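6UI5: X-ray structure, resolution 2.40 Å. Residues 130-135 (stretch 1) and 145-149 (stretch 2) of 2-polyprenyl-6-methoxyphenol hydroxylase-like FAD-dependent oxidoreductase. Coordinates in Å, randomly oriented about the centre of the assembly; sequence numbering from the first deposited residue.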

# COMPACT_ATOMS: atom_id res chain seq x y z
N GLY A 130 -29.97 -8.84 34.20
CA GLY A 130 -28.83 -9.25 33.39
C GLY A 130 -28.31 -10.63 33.70
O GLY A 130 -27.29 -11.03 33.13
N SER A 131 -28.98 -11.37 34.58
CA SER A 131 -28.51 -12.66 35.06
C SER A 131 -28.56 -13.75 33.99
O SER A 131 -28.03 -14.85 34.22
CB SER A 131 -29.35 -13.07 36.27
OG SER A 131 -30.74 -12.80 36.05
N GLY A 132 -29.17 -13.49 32.84
CA GLY A 132 -29.31 -14.51 31.82
C GLY A 132 -30.01 -13.93 30.62
O GLY A 132 -30.44 -12.78 30.62
N VAL A 133 -30.08 -14.75 29.57
CA VAL A 133 -30.85 -14.43 28.38
C VAL A 133 -31.91 -15.51 28.23
O VAL A 133 -31.63 -16.70 28.42
CB VAL A 133 -29.99 -14.36 27.10
CG1 VAL A 133 -30.87 -14.03 25.88
CG2 VAL A 133 -28.85 -13.36 27.29
N THR A 134 -33.13 -15.09 27.91
CA THR A 134 -34.18 -16.00 27.50
C THR A 134 -34.29 -15.96 25.98
O THR A 134 -34.24 -14.88 25.37
CB THR A 134 -35.51 -15.63 28.16
OG1 THR A 134 -35.30 -15.46 29.58
CG2 THR A 134 -36.61 -16.69 27.91
N VAL A 135 -34.40 -17.13 25.37
CA VAL A 135 -34.34 -17.27 23.93
C VAL A 135 -35.61 -17.98 23.47
O VAL A 135 -36.33 -18.57 24.28
CB VAL A 135 -33.06 -18.03 23.52
CG1 VAL A 135 -33.21 -19.51 23.77
CG2 VAL A 135 -32.67 -17.73 22.12
N GLN A 145 -39.24 -21.68 24.59
CA GLN A 145 -38.73 -20.41 25.10
C GLN A 145 -37.62 -20.79 26.09
O GLN A 145 -37.88 -20.98 27.28
CB GLN A 145 -39.89 -19.61 25.74
CG GLN A 145 -39.83 -18.10 25.58
CD GLN A 145 -40.38 -17.37 26.80
OE1 GLN A 145 -39.86 -17.52 27.91
NE2 GLN A 145 -41.44 -16.59 26.60
N LEU A 146 -36.37 -20.89 25.61
CA LEU A 146 -35.27 -21.42 26.41
C LEU A 146 -34.54 -20.33 27.20
O LEU A 146 -34.18 -19.27 26.66
CB LEU A 146 -34.28 -22.18 25.52
CG LEU A 146 -32.98 -22.74 26.08
CD1 LEU A 146 -33.17 -23.42 27.45
CD2 LEU A 146 -32.40 -23.75 25.09
N ARG A 147 -34.32 -20.62 28.48
CA ARG A 147 -33.55 -19.79 29.39
C ARG A 147 -32.09 -20.25 29.35
O ARG A 147 -31.81 -21.43 29.63
CB ARG A 147 -34.16 -19.90 30.79
CG ARG A 147 -33.57 -19.04 31.91
CD ARG A 147 -33.01 -17.69 31.45
NE ARG A 147 -32.72 -16.79 32.57
CZ ARG A 147 -31.74 -16.97 33.47
NH1 ARG A 147 -30.94 -18.03 33.41
NH2 ARG A 147 -31.57 -16.08 34.43
N CYS A 148 -31.18 -19.36 28.98
CA CYS A 148 -29.77 -19.72 28.79
C CYS A 148 -28.84 -18.69 29.41
O CYS A 148 -29.26 -17.63 29.89
CB CYS A 148 -29.45 -19.89 27.30
SG CYS A 148 -29.27 -18.34 26.44
N ARG A 149 -27.54 -19.00 29.37
CA ARG A 149 -26.50 -18.26 30.07
C ARG A 149 -25.81 -17.24 29.18
O ARG A 149 -25.63 -16.08 29.57
CB ARG A 149 -25.47 -19.24 30.62
CG ARG A 149 -24.46 -18.64 31.54
CD ARG A 149 -24.08 -19.67 32.57
NE ARG A 149 -23.05 -19.17 33.47
CZ ARG A 149 -22.59 -19.87 34.49
NH1 ARG A 149 -23.07 -21.08 34.72
NH2 ARG A 149 -21.64 -19.36 35.27

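The two stretches are held together chiefly by their backbones, which run side by side as antiparallel strands with an angle of 155° between their N-to-C directions and a closest axial approach of 4.4 Å. The best-formed link is the reciprocal pair between Val-133 and Cys-148. The amide N of Cys-148 donates to Val-133 O at 2.8 Å, with an N-H...O angle of 168°, and Val-133 N returns a bond to Cys-148 O at 3.0 Å and 158°. Both bonds are nearly straight, so each amide hydrogen points almost directly at the opposing carbonyl oxygen.

Two residues further along stretch 1 the pattern recurs in less regular form. Val-135 N donates to Leu-146 O across only 2.5 Å, a short separation for an amide-carbonyl bond, at an angle of 159°. The return bond, from Leu-146 N to Val-135 O, is weak: the atoms lie 2.7 Å apart, but the angle at the hydrogen is 117°, so the hydrogen is directed well off the line to its acceptor. Val-135 O is also approached by Gln-145 CA at 3.1 Å in a CA-H...O contact. A similar contact joins Thr-134 CA to Leu-146 O at 3.4 Å, placing a second, weakly polarised hydrogen near the oxygen that already accepts from Val-135 N.

Between these two pairs, Thr-134 and Arg-147 form the non-hydrogen-bonded pair of the ladder. Their CA atoms are 4.3 Å apart, closer than the 5.4 Å between the CA atoms of Val-133 and Cys-148, and their side chains leave the sheet on the same face. Thr-134 OG1 lies 3.7 Å from Arg-147 CD. From there the arginine side chain extends alongside the start of stretch 1, and its guanidinium comes to rest with one face covered by Gly-132 CA, which is 3.8 Å from Arg-147 NH2. Ser-131 OG approaches the guanidinium at its edge, also 3.8 Å from Arg-147 NH2, too distant for a strong polar link. The absence of a side chain at Gly-132 is important to this arrangement: a CB built in ideal geometry would sit 2.4 Å from Arg-147 CZ, a clash, and 3.2 Å from Cys-148 O. The bare glycine thus leaves room for the planar group to lie against the backbone. Further along the strand, the methyl CG2 of Thr-134 meets the amide oxygen OE1 of Gln-145 at 3.4 Å.

The other face of the sheet carries the side chains of Val-133, Val-135, Leu-146 and Cys-148, and where side chain meets side chain there the contacts are apolar. Val-135 CG1 packs 3.4 Å from Leu-146 CB, a close van der Waals contact made near the base of the leucine, whose end leads away from stretch 1. Val-133 CB and Cys-148 SG are 4.1 Å apart, a looser contact between two buried residues. Altogether the two stretches bury 472 Å² against each other, counting both sides.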